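Long-range contacts in SIR4-interacting protein SIF2 (Saccharomyces cerevisiae, PDB 1R5M), which antagonizes telomeric silencing in yeast and is a WD40-repeat subunit of the Set3C corepressor complex: residues T52-D57 and L114-D119; S154-K159 and D211-D216; G161-S166 and T173-V178; D218-P223 and F230-T235. All coordinates share one frame; numbering follows the deposited sequence.

Contact 1 of 4, residues T52-D57 and L114-D119; sequences TWNPLD and LAWSHD. With SO4 (sulfate ion), chain C.
The indole of W116 packs on the turn at N54 while its N-H reaches back to T52. NE1 of W116 donates to O of T52 at 2.9 Å; the oxygen lies within 6° of the ring plane, whereas the donor stands above the plane of the carbonyl. This end is tight. CA of N54 makes a CH-pi contact over the five-membered ring, 3.7 Å from its centroid, and ND2 of N54 lies over the same face toward the rim, 3.3 Å from CZ3 of W116. Chi1 of N54 (-171°) sets CG anti to the backbone N; the side chain crosses the indole at about a right angle. Its OD1 accepts from N of L56, an Asx turn, and from N of D57, which extends it to an Asx motif; ND2 bonds to O of G120. CD of P55 rests on CB of W116 at 3.6 Å.

Beyond the proline the packing thins to CD1 of L56 against O of D119 (3.2 Å), where L56 and H118 are exposed. T52 also has a wet side: its OG1 donates to O4 of a sulfate, probably from the crystallisation liquor, at 2.8 Å, and accepts from a water that takes the backbone N-H of W116. Strands 50-53 and 111-116 are the first strands of adjacent WD40 propeller blades; the touching segments run nearly the same way with no direct main-chain bond between them. The indole thus spans the gap, and because its N-H is met by a backbone oxygen, this polar link between blades does not depend on the side chain at T52.

Contact 2 of 4, residues S154-K159 and D211-D216; sequences SVKWNK and DVEWVD
The W214 indole has N158 over one face and K156 at its edge. CB of N158 sits above the centre of the six-membered ring, 3.4 Å from its centroid, as a CH-pi contact, and CD1 of I165 comes up on the opposite face. At the edge NE1 of W214 donates to O of K156 at 2.9 Å, the oxygen 4° from the ring plane and the donor well above the carbonyl plane. N158 is held in turn through OD1, which accepts from the backbone N of T162 and H163. This is the joint between the first strands of two successive propeller blades, 152-157 of WD 3 and 213-216 of WD 4, bridged by side chains.

The other half is ionic. The K156 chain bends at chi2 (-68°) and again at chi4, and NZ meets three oxygens: O of V212 at 2.7 Å, nearly along the C=O axis; OD1 of D211 at 3.1 Å, on the syn side; and OE1 of E213, also at 3.1 Å, from above the carboxylate plane. Two carboxylates this close would favour a charged lysine. Both have second partners on the following blade, OD2 of D211 with N of L253 and OE2 of E213 with N of F255. A methionine at K156 would probably leave D211 and E213 without their shared positive mate and O of V212 without this donor. Bridging waters sit at both ends: one joins NZ of K156 to OD2 of D211, and another links N of K159 to O of D216, 3.0 Å from the latter.

Contact 3 of 4, residues G161-S166 and T173-V178; sequences GTHIIS and TILWNV
Two first torsions bring W176 and S166 together: CG of W176 is anti to its carbonyl carbon (chi1 -55°), and OG of S166 is tucked between its own backbone N and carbonyl carbon (chi1 57°). NE1 of W176 then donates to OG of S166 at 2.8 Å, the oxygen only 2° from the ring plane. The same hydroxyl is hydrogen-bonded to NE2 of H148. These are three members of the Asp-His-Ser/Thr-Trp hydrogen-bond tetrad of WD40 blades. Close by, CG1 of I164 touches CD1 of W176 at 3.7 Å, the two side chains crossing obliquely.

The main chains form the antiparallel hairpin of strands 163-168 and 173-177. I164 with W176 and S166 with I174 are hydrogen-bonded pairs, the straightest bond being N of W176 to O of I164 at 2.9 Å. I165 with L175 between them and H163 with N177 beside them are non-hydrogen-bonded pairs. Past the strand end, N of V178 donates to O of T162 at 3.1 Å, and a water bridges that oxygen to OD1 of N177, which also accepts from N of S180. H163, I165 and L175 turn to the face that meets W214 of the next blade. At the far end CG2 of I165 meets CG2 of T173 at 3.6 Å.

W176, S166 and I164 are buried, so the indole N-H would be costly to leave without an acceptor; the serine supplies one. Gripped by the histidine as well, that hydroxyl ties the hairpin by side chains at the edge of the indole and is likely to limit rotation of the ring.

Contact 4 of 4, residues D218-P223 and F230-T235; sequences DKFVIP and FVYQIT
F220 and Y232 face each other as a hydrogen-bonded antiparallel pair, with I222 and F230 the next such pair along. Main-chain bonds come first: N of Y232 donates to O of F220 at 2.8 Å, N of F220 returns to O of Y232, I222 and F230 exchange a similar pair, and N of I234 closes the end on O of D218 at 2.9 Å.

Aromatic contacts follow on the face that these residues share. CG of F220 lies between its backbone N and carbonyl carbon (chi1 56°), and CB of Y232 sits over one face of the ring, 3.9 Å from the centroid, as a CH-pi contact. The two rings are near parallel, 18° apart, but slid so that they barely overlap, with centroids 5.6 Å apart. The F220 ring also meets W214 edge-to-face. A leucine at F220 would probably leave CB of Y232 without a ring face to rest on and W214 without its edge-to-face partner.

Aliphatic packing adds CD1 of I222 against CE1 of Y232 at 3.6 Å and, on the other face, CG1 of V221 beside CG2 of V231 at 3.9 Å. The charged group lies at the strand end: NZ of K219 meets OD1 of D218 on its syn side at 3.0 Å and also pairs with OD2 of D216, while the Q233 side chain runs beside D218, pointing the same way.

This hairpin forms the middle two strands of a four-stranded propeller blade, between 213-216 and 241-243; F220 and I222 lean on L175 and T173 of strand 173-177 in the preceding blade, and Y232 meets F187.

How the contacts relate
Contacts 1 and 2 are the same joint between blades: a tryptophan of one first strand bonds to a carbonyl of the first strand before it. Contact 2 is buried and adds salt bridges; contact 1 is partly buried, with exposed residues at its rim and a sulfate instead, and waters bridge both. They meet at W157, whose NE1 bonds to O of A115 and whose O takes NE2 of H118. Contacts 3 and 4 lie farther out, within blades, and rest on main-chain pairing; contact 3 is buried and carries a polar side-chain bond, contact 4 is partly buried, mainly aromatic and aliphatic. Contact 2 shares a sheet with each hairpin; the hairpins touch through I165, L175 and F220.

Contact 1 of 4, residues T52-D57 and L114-D119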
# COMPACT_ATOMS: atom_id res chain seq x y z
N THR A 52 -1.24 7.21 -5.87
CA THR A 52 -2.29 6.97 -4.90
C THR A 52 -3.40 7.99 -5.12
O THR A 52 -3.15 9.20 -5.21
CB THR A 52 -1.73 7.04 -3.45
OG1 THR A 52 -2.80 6.82 -2.52
CG2 THR A 52 -1.07 8.38 -3.17
N TRP A 53 -4.63 7.50 -5.25
CA TRP A 53 -5.78 8.36 -5.48
C TRP A 53 -6.29 8.98 -4.18
O TRP A 53 -6.13 8.41 -3.10
CB TRP A 53 -6.91 7.57 -6.13
CG TRP A 53 -6.60 7.06 -7.50
CD1 TRP A 53 -5.88 5.94 -7.81
CD2 TRP A 53 -7.01 7.64 -8.75
NE1 TRP A 53 -5.82 5.78 -9.18
CE2 TRP A 53 -6.51 6.81 -9.77
CE3 TRP A 53 -7.76 8.77 -9.09
CZ2 TRP A 53 -6.73 7.08 -11.13
CZ3 TRP A 53 -7.98 9.05 -10.44
CH2 TRP A 53 -7.46 8.20 -11.44
N ASN A 54 -6.91 10.14 -4.30
CA ASN A 54 -7.46 10.81 -3.14
C ASN A 54 -8.56 9.92 -2.56
O ASN A 54 -9.40 9.39 -3.29
CB ASN A 54 -8.04 12.16 -3.56
CG ASN A 54 -8.42 13.01 -2.37
OD1 ASN A 54 -9.45 12.78 -1.73
ND2 ASN A 54 -7.59 13.99 -2.05
N PRO A 55 -8.57 9.73 -1.23
CA PRO A 55 -9.58 8.87 -0.62
C PRO A 55 -11.03 9.34 -0.71
O PRO A 55 -11.95 8.54 -0.55
CB PRO A 55 -9.11 8.74 0.83
CG PRO A 55 -8.42 10.05 1.07
CD PRO A 55 -7.63 10.25 -0.21
N LEU A 56 -11.25 10.62 -0.99
CA LEU A 56 -12.61 11.14 -1.06
C LEU A 56 -13.02 11.76 -2.39
O LEU A 56 -14.21 12.00 -2.62
CB LEU A 56 -12.83 12.15 0.07
CG LEU A 56 -12.75 11.53 1.48
CD1 LEU A 56 -12.93 12.61 2.52
CD2 LEU A 56 -13.83 10.46 1.63
N ASP A 57 -12.05 12.02 -3.27
CA ASP A 57 -12.35 12.61 -4.57
C ASP A 57 -11.92 11.62 -5.65
O ASP A 57 -10.73 11.44 -5.90
CB ASP A 57 -11.59 13.93 -4.74
CG ASP A 57 -12.08 14.72 -5.94
OD1 ASP A 57 -12.39 14.11 -6.98
OD2 ASP A 57 -12.14 15.97 -5.84
N LEU A 114 4.05 8.09 -1.27
CA LEU A 114 3.03 9.12 -1.23
C LEU A 114 1.91 8.60 -0.34
O LEU A 114 1.54 7.43 -0.42
CB LEU A 114 2.46 9.43 -2.62
CG LEU A 114 3.45 9.94 -3.67
CD1 LEU A 114 4.00 8.75 -4.43
CD2 LEU A 114 2.76 10.90 -4.62
N ALA A 115 1.37 9.47 0.52
CA ALA A 115 0.30 9.05 1.41
C ALA A 115 -0.67 10.17 1.74
O ALA A 115 -0.30 11.16 2.36
CB ALA A 115 0.89 8.50 2.71
N TRP A 116 -1.92 10.02 1.30
CA TRP A 116 -2.97 10.99 1.58
C TRP A 116 -3.44 10.81 3.01
O TRP A 116 -3.41 9.70 3.54
CB TRP A 116 -4.20 10.76 0.69
CG TRP A 116 -4.07 11.13 -0.74
CD1 TRP A 116 -3.88 10.27 -1.79
CD2 TRP A 116 -4.19 12.43 -1.30
NE1 TRP A 116 -3.88 10.97 -2.97
CE2 TRP A 116 -4.06 12.30 -2.70
CE3 TRP A 116 -4.39 13.71 -0.76
CZ2 TRP A 116 -4.13 13.40 -3.57
CZ3 TRP A 116 -4.46 14.80 -1.62
CH2 TRP A 116 -4.33 14.63 -3.01
N SER A 117 -3.89 11.90 3.63
CA SER A 117 -4.45 11.81 4.97
C SER A 117 -5.83 11.17 4.76
O SER A 117 -6.36 11.20 3.65
CB SER A 117 -4.59 13.21 5.57
OG SER A 117 -5.43 14.02 4.77
N HIS A 118 -6.41 10.61 5.81
CA HIS A 118 -7.71 9.95 5.68
C HIS A 118 -8.82 10.86 5.19
O HIS A 118 -9.76 10.41 4.53
CB HIS A 118 -8.09 9.31 7.02
CG HIS A 118 -7.22 8.15 7.40
ND1 HIS A 118 -7.20 6.97 6.68
CD2 HIS A 118 -6.33 7.99 8.40
CE1 HIS A 118 -6.33 6.14 7.22
NE2 HIS A 118 -5.79 6.73 8.27
N ASP A 119 -8.72 12.14 5.51
CA ASP A 119 -9.71 13.14 5.11
C ASP A 119 -9.50 13.61 3.67
O ASP A 119 -10.34 14.33 3.12
CB ASP A 119 -9.60 14.33 6.03
CG ASP A 119 -8.18 14.84 6.10
OD1 ASP A 119 -7.38 14.26 6.85
OD2 ASP A 119 -7.87 15.80 5.38
S SO4 C . -2.94 3.03 -2.32
O1 SO4 C . -3.43 2.14 -1.26
O2 SO4 C . -1.57 3.48 -2.01
O3 SO4 C . -2.93 2.30 -3.61
O4 SO4 C . -3.81 4.21 -2.41
O HOH W 1 -2.69 7.47 0.12

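Contact 2 of 4, residues S154-K159 and D211-D216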
# COMPACT_ATOMS: atom_id res chain seq x y z
N SER A 154 7.41 3.57 3.86
CA SER A 154 6.04 3.58 4.37
C SER A 154 5.73 4.83 5.18
O SER A 154 6.58 5.34 5.91
CB SER A 154 5.80 2.33 5.23
OG SER A 154 4.45 2.25 5.66
N VAL A 155 4.51 5.33 5.02
CA VAL A 155 4.02 6.49 5.76
C VAL A 155 2.55 6.22 6.06
O VAL A 155 1.76 5.98 5.14
CB VAL A 155 4.11 7.79 4.93
CG1 VAL A 155 3.45 8.94 5.70
CG2 VAL A 155 5.57 8.12 4.65
N LYS A 156 2.19 6.25 7.34
CA LYS A 156 0.81 5.99 7.75
C LYS A 156 0.29 7.13 8.63
O LYS A 156 0.97 7.55 9.58
CB LYS A 156 0.71 4.66 8.51
CG LYS A 156 1.06 3.41 7.70
CD LYS A 156 0.04 3.14 6.61
CE LYS A 156 0.33 1.83 5.85
NZ LYS A 156 0.13 0.60 6.67
N TRP A 157 -0.90 7.61 8.32
CA TRP A 157 -1.55 8.68 9.07
C TRP A 157 -2.44 8.09 10.15
O TRP A 157 -3.06 7.05 9.95
CB TRP A 157 -2.46 9.51 8.17
CG TRP A 157 -1.80 10.42 7.21
CD1 TRP A 157 -1.26 10.08 6.00
CD2 TRP A 157 -1.69 11.83 7.32
NE1 TRP A 157 -0.83 11.22 5.35
CE2 TRP A 157 -1.08 12.31 6.14
CE3 TRP A 157 -2.05 12.76 8.32
CZ2 TRP A 157 -0.82 13.66 5.92
CZ3 TRP A 157 -1.80 14.11 8.10
CH2 TRP A 157 -1.19 14.54 6.91
N ASN A 158 -2.54 8.77 11.29
CA ASN A 158 -3.42 8.28 12.34
C ASN A 158 -4.83 8.79 12.05
O ASN A 158 -5.03 9.58 11.13
CB ASN A 158 -2.92 8.72 13.73
CG ASN A 158 -3.26 10.15 14.06
OD1 ASN A 158 -3.30 11.02 13.19
ND2 ASN A 158 -3.49 10.42 15.34
N LYS A 159 -5.80 8.31 12.83
CA LYS A 159 -7.21 8.64 12.66
C LYS A 159 -7.59 10.11 12.44
O LYS A 159 -8.24 10.44 11.46
CB LYS A 159 -8.00 8.08 13.84
CG LYS A 159 -9.51 8.21 13.71
CD LYS A 159 -10.04 7.35 12.58
CE LYS A 159 -11.55 7.48 12.43
NZ LYS A 159 -12.06 6.67 11.29
N ASP A 211 6.61 -2.18 6.28
CA ASP A 211 5.31 -1.58 6.57
C ASP A 211 5.21 -1.26 8.06
O ASP A 211 5.94 -1.82 8.88
CB ASP A 211 4.19 -2.55 6.16
CG ASP A 211 2.90 -1.84 5.76
OD1 ASP A 211 2.87 -0.59 5.80
OD2 ASP A 211 1.93 -2.53 5.39
N VAL A 212 4.31 -0.34 8.38
CA VAL A 212 4.01 0.07 9.76
C VAL A 212 2.50 0.29 9.77
O VAL A 212 1.88 0.34 8.71
CB VAL A 212 4.73 1.38 10.15
CG1 VAL A 212 6.24 1.19 10.10
CG2 VAL A 212 4.29 2.51 9.24
N GLU A 213 1.90 0.44 10.95
CA GLU A 213 0.45 0.61 10.99
C GLU A 213 -0.07 1.14 12.32
O GLU A 213 0.48 0.82 13.37
CB GLU A 213 -0.23 -0.74 10.68
CG GLU A 213 -1.76 -0.73 10.74
CD GLU A 213 -2.40 -0.00 9.57
OE1 GLU A 213 -1.79 0.97 9.07
OE2 GLU A 213 -3.51 -0.39 9.16
N TRP A 214 -1.11 1.96 12.26
CA TRP A 214 -1.73 2.49 13.47
C TRP A 214 -2.78 1.48 13.91
O TRP A 214 -3.51 0.95 13.08
CB TRP A 214 -2.42 3.83 13.21
CG TRP A 214 -1.48 4.98 13.02
CD1 TRP A 214 -0.93 5.40 11.84
CD2 TRP A 214 -0.95 5.83 14.04
NE1 TRP A 214 -0.09 6.47 12.07
CE2 TRP A 214 -0.08 6.75 13.42
CE3 TRP A 214 -1.13 5.90 15.43
CZ2 TRP A 214 0.61 7.73 14.13
CZ3 TRP A 214 -0.44 6.88 16.15
CH2 TRP A 214 0.42 7.78 15.49
N VAL A 215 -2.86 1.22 15.21
CA VAL A 215 -3.85 0.26 15.71
C VAL A 215 -4.83 0.92 16.68
O VAL A 215 -5.68 0.25 17.27
CB VAL A 215 -3.18 -0.95 16.39
CG1 VAL A 215 -2.33 -1.69 15.37
CG2 VAL A 215 -2.33 -0.51 17.57
N ASP A 216 -4.69 2.23 16.83
CA ASP A 216 -5.55 3.04 17.69
C ASP A 216 -5.16 4.49 17.42
O ASP A 216 -4.18 4.75 16.73
CB ASP A 216 -5.34 2.70 19.17
CG ASP A 216 -6.56 3.01 20.02
OD1 ASP A 216 -7.43 3.80 19.57
OD2 ASP A 216 -6.65 2.48 21.14
O HOH W 2 3.07 1.00 3.54
O HOH W 3 -0.09 -1.31 4.24
O HOH W 4 -5.20 6.01 14.20

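Contact 3 of 4, residues G161-S166 and T173-V178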
# COMPACT_ATOMS: atom_id res chain seq x y z
N GLY A 161 -5.63 12.69 11.76
CA GLY A 161 -4.72 13.47 10.92
C GLY A 161 -3.75 14.40 11.63
O GLY A 161 -3.36 15.43 11.07
N THR A 162 -3.35 14.03 12.84
CA THR A 162 -2.44 14.85 13.62
C THR A 162 -1.04 14.24 13.72
O THR A 162 -0.07 14.94 14.03
CB THR A 162 -2.97 15.07 15.05
OG1 THR A 162 -3.20 13.80 15.68
CG2 THR A 162 -4.28 15.84 15.01
N HIS A 163 -0.93 12.94 13.48
CA HIS A 163 0.36 12.26 13.56
C HIS A 163 0.56 11.30 12.41
O HIS A 163 -0.39 10.79 11.83
CB HIS A 163 0.47 11.44 14.85
CG HIS A 163 0.38 12.25 16.10
ND1 HIS A 163 -0.81 12.75 16.58
CD2 HIS A 163 1.34 12.65 16.97
CE1 HIS A 163 -0.58 13.42 17.70
NE2 HIS A 163 0.71 13.37 17.96
N ILE A 164 1.83 11.06 12.07
CA ILE A 164 2.15 10.09 11.04
C ILE A 164 3.33 9.28 11.53
O ILE A 164 4.08 9.72 12.41
CB ILE A 164 2.57 10.72 9.68
CG1 ILE A 164 3.81 11.60 9.85
CG2 ILE A 164 1.41 11.51 9.08
CD1 ILE A 164 4.48 11.95 8.52
N ILE A 165 3.47 8.08 10.99
CA ILE A 165 4.60 7.21 11.29
C ILE A 165 5.25 7.05 9.93
O ILE A 165 4.57 6.79 8.94
CB ILE A 165 4.17 5.82 11.76
CG1 ILE A 165 3.37 5.91 13.05
CG2 ILE A 165 5.41 4.94 11.96
CD1 ILE A 165 2.57 4.67 13.32
N SER A 166 6.57 7.22 9.87
CA SER A 166 7.28 7.04 8.62
C SER A 166 8.43 6.09 8.85
O SER A 166 9.03 6.08 9.93
CB SER A 166 7.81 8.39 8.09
OG SER A 166 8.65 9.02 9.04
N THR A 173 12.47 4.30 12.01
CA THR A 173 11.05 4.63 12.06
C THR A 173 10.84 5.85 12.93
O THR A 173 11.37 5.93 14.04
CB THR A 173 10.26 3.44 12.62
OG1 THR A 173 10.54 2.28 11.83
CG2 THR A 173 8.77 3.72 12.58
N ILE A 174 10.06 6.80 12.42
CA ILE A 174 9.82 8.05 13.14
C ILE A 174 8.34 8.34 13.37
O ILE A 174 7.52 8.14 12.48
CB ILE A 174 10.40 9.24 12.35
CG1 ILE A 174 11.89 9.02 12.08
CG2 ILE A 174 10.16 10.54 13.11
CD1 ILE A 174 12.74 8.92 13.33
N LEU A 175 8.02 8.80 14.58
CA LEU A 175 6.67 9.19 14.94
C LEU A 175 6.71 10.72 14.91
O LEU A 175 7.50 11.33 15.64
CB LEU A 175 6.31 8.72 16.36
CG LEU A 175 5.08 9.40 16.97
CD1 LEU A 175 3.83 9.06 16.17
CD2 LEU A 175 4.93 8.95 18.42
N TRP A 176 5.89 11.32 14.06
CA TRP A 176 5.86 12.77 13.93
C TRP A 176 4.56 13.41 14.36
O TRP A 176 3.50 12.80 14.27
CB TRP A 176 6.01 13.21 12.47
CG TRP A 176 7.19 12.73 11.70
CD1 TRP A 176 7.32 11.52 11.06
CD2 TRP A 176 8.36 13.47 11.40
NE1 TRP A 176 8.51 11.48 10.38
CE2 TRP A 176 9.17 12.67 10.57
CE3 TRP A 176 8.81 14.76 11.75
CZ2 TRP A 176 10.41 13.10 10.08
CZ3 TRP A 176 10.05 15.19 11.27
CH2 TRP A 176 10.83 14.36 10.45
N ASN A 177 4.66 14.64 14.85
CA ASN A 177 3.47 15.42 15.12
C ASN A 177 3.52 16.10 13.75
O ASN A 177 4.38 16.95 13.51
CB ASN A 177 3.68 16.45 16.23
CG ASN A 177 2.54 17.43 16.31
OD1 ASN A 177 2.03 17.89 15.29
ND2 ASN A 177 2.12 17.77 17.53
N VAL A 178 2.64 15.70 12.85
CA VAL A 178 2.65 16.22 11.48
C VAL A 178 2.32 17.70 11.33
O VAL A 178 2.75 18.35 10.38
CB VAL A 178 1.73 15.37 10.58
CG1 VAL A 178 0.28 15.79 10.75
CG2 VAL A 178 2.17 15.47 9.13
O HOH W 5 -0.54 17.08 15.73

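Contact 4 of 4, residues D218-P223 and F230-T235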
# COMPACT_ATOMS: atom_id res chain seq x y z
N ASP A 218 -3.78 6.46 19.25
CA ASP A 218 -2.47 6.73 19.85
C ASP A 218 -1.60 5.50 20.01
O ASP A 218 -0.69 5.48 20.85
CB ASP A 218 -2.67 7.39 21.21
CG ASP A 218 -3.29 6.44 22.23
OD1 ASP A 218 -4.11 5.59 21.83
OD2 ASP A 218 -2.96 6.56 23.43
N LYS A 219 -1.85 4.46 19.22
CA LYS A 219 -1.06 3.23 19.31
C LYS A 219 -0.71 2.78 17.91
O LYS A 219 -1.49 2.96 16.98
CB LYS A 219 -1.85 2.13 20.03
CG LYS A 219 -2.35 2.52 21.41
CD LYS A 219 -3.19 1.41 22.01
CE LYS A 219 -3.84 1.84 23.33
NZ LYS A 219 -4.76 3.00 23.13
N PHE A 220 0.47 2.19 17.76
CA PHE A 220 0.92 1.74 16.45
C PHE A 220 1.86 0.55 16.54
O PHE A 220 2.36 0.22 17.62
CB PHE A 220 1.59 2.90 15.71
CG PHE A 220 2.74 3.52 16.46
CD1 PHE A 220 4.04 3.07 16.27
CD2 PHE A 220 2.52 4.57 17.35
CE1 PHE A 220 5.11 3.65 16.95
CE2 PHE A 220 3.58 5.16 18.03
CZ PHE A 220 4.88 4.70 17.83
N VAL A 221 2.09 -0.10 15.40
CA VAL A 221 2.97 -1.26 15.35
C VAL A 221 4.03 -1.11 14.26
O VAL A 221 3.77 -0.53 13.20
CB VAL A 221 2.18 -2.57 15.09
CG1 VAL A 221 1.26 -2.87 16.27
CG2 VAL A 221 1.37 -2.44 13.80
N ILE A 222 5.23 -1.61 14.54
CA ILE A 222 6.32 -1.55 13.59
C ILE A 222 7.14 -2.84 13.66
O ILE A 222 7.18 -3.50 14.69
CB ILE A 222 7.26 -0.34 13.86
CG1 ILE A 222 8.04 -0.56 15.15
CG2 ILE A 222 6.45 0.94 13.96
CD1 ILE A 222 9.05 0.55 15.44
N PRO A 223 7.78 -3.22 12.55
CA PRO A 223 8.59 -4.45 12.52
C PRO A 223 9.75 -4.40 13.50
O PRO A 223 10.43 -3.38 13.62
CB PRO A 223 9.07 -4.50 11.07
CG PRO A 223 8.00 -3.79 10.32
CD PRO A 223 7.71 -2.61 11.21
N PHE A 230 6.51 -5.03 17.06
CA PHE A 230 6.47 -4.27 18.32
C PHE A 230 5.27 -3.33 18.37
O PHE A 230 4.95 -2.68 17.38
CB PHE A 230 7.77 -3.46 18.47
CG PHE A 230 8.96 -4.28 18.91
CD1 PHE A 230 9.02 -5.65 18.69
CD2 PHE A 230 10.04 -3.66 19.53
CE1 PHE A 230 10.13 -6.39 19.07
CE2 PHE A 230 11.16 -4.39 19.91
CZ PHE A 230 11.21 -5.76 19.69
N VAL A 231 4.62 -3.27 19.53
CA VAL A 231 3.46 -2.40 19.71
C VAL A 231 3.88 -1.23 20.59
O VAL A 231 4.57 -1.41 21.60
CB VAL A 231 2.30 -3.15 20.40
CG1 VAL A 231 1.04 -2.29 20.38
CG2 VAL A 231 2.05 -4.49 19.70
N TYR A 232 3.46 -0.03 20.21
CA TYR A 232 3.79 1.18 20.96
C TYR A 232 2.61 2.10 21.20
O TYR A 232 1.59 2.04 20.52
CB TYR A 232 4.84 2.01 20.22
CG TYR A 232 6.19 1.37 20.05
CD1 TYR A 232 6.46 0.55 18.95
CD2 TYR A 232 7.21 1.61 20.97
CE1 TYR A 232 7.72 -0.01 18.77
CE2 TYR A 232 8.47 1.05 20.80
CZ TYR A 232 8.72 0.25 19.70
OH TYR A 232 9.97 -0.30 19.52
N GLN A 233 2.79 2.98 22.18
CA GLN A 233 1.80 3.99 22.52
C GLN A 233 2.59 5.29 22.29
O GLN A 233 3.78 5.34 22.58
CB GLN A 233 1.38 3.87 23.98
CG GLN A 233 0.19 4.75 24.35
CD GLN A 233 -0.24 4.55 25.79
OE1 GLN A 233 0.54 4.75 26.72
NE2 GLN A 233 -1.49 4.14 25.98
N ILE A 234 1.93 6.31 21.77
CA ILE A 234 2.58 7.58 21.46
C ILE A 234 3.45 8.19 22.56
O ILE A 234 4.54 8.70 22.27
CB ILE A 234 1.55 8.64 21.02
CG1 ILE A 234 0.98 8.27 19.65
CG2 ILE A 234 2.21 10.02 20.97
CD1 ILE A 234 -0.06 9.25 19.14
N THR A 235 2.99 8.15 23.80
CA THR A 235 3.74 8.75 24.91
C THR A 235 4.84 7.90 25.54
O THR A 235 5.52 8.37 26.45
CB THR A 235 2.79 9.20 26.04
OG1 THR A 235 2.21 8.04 26.65
CG2 THR A 235 1.69 10.09 25.48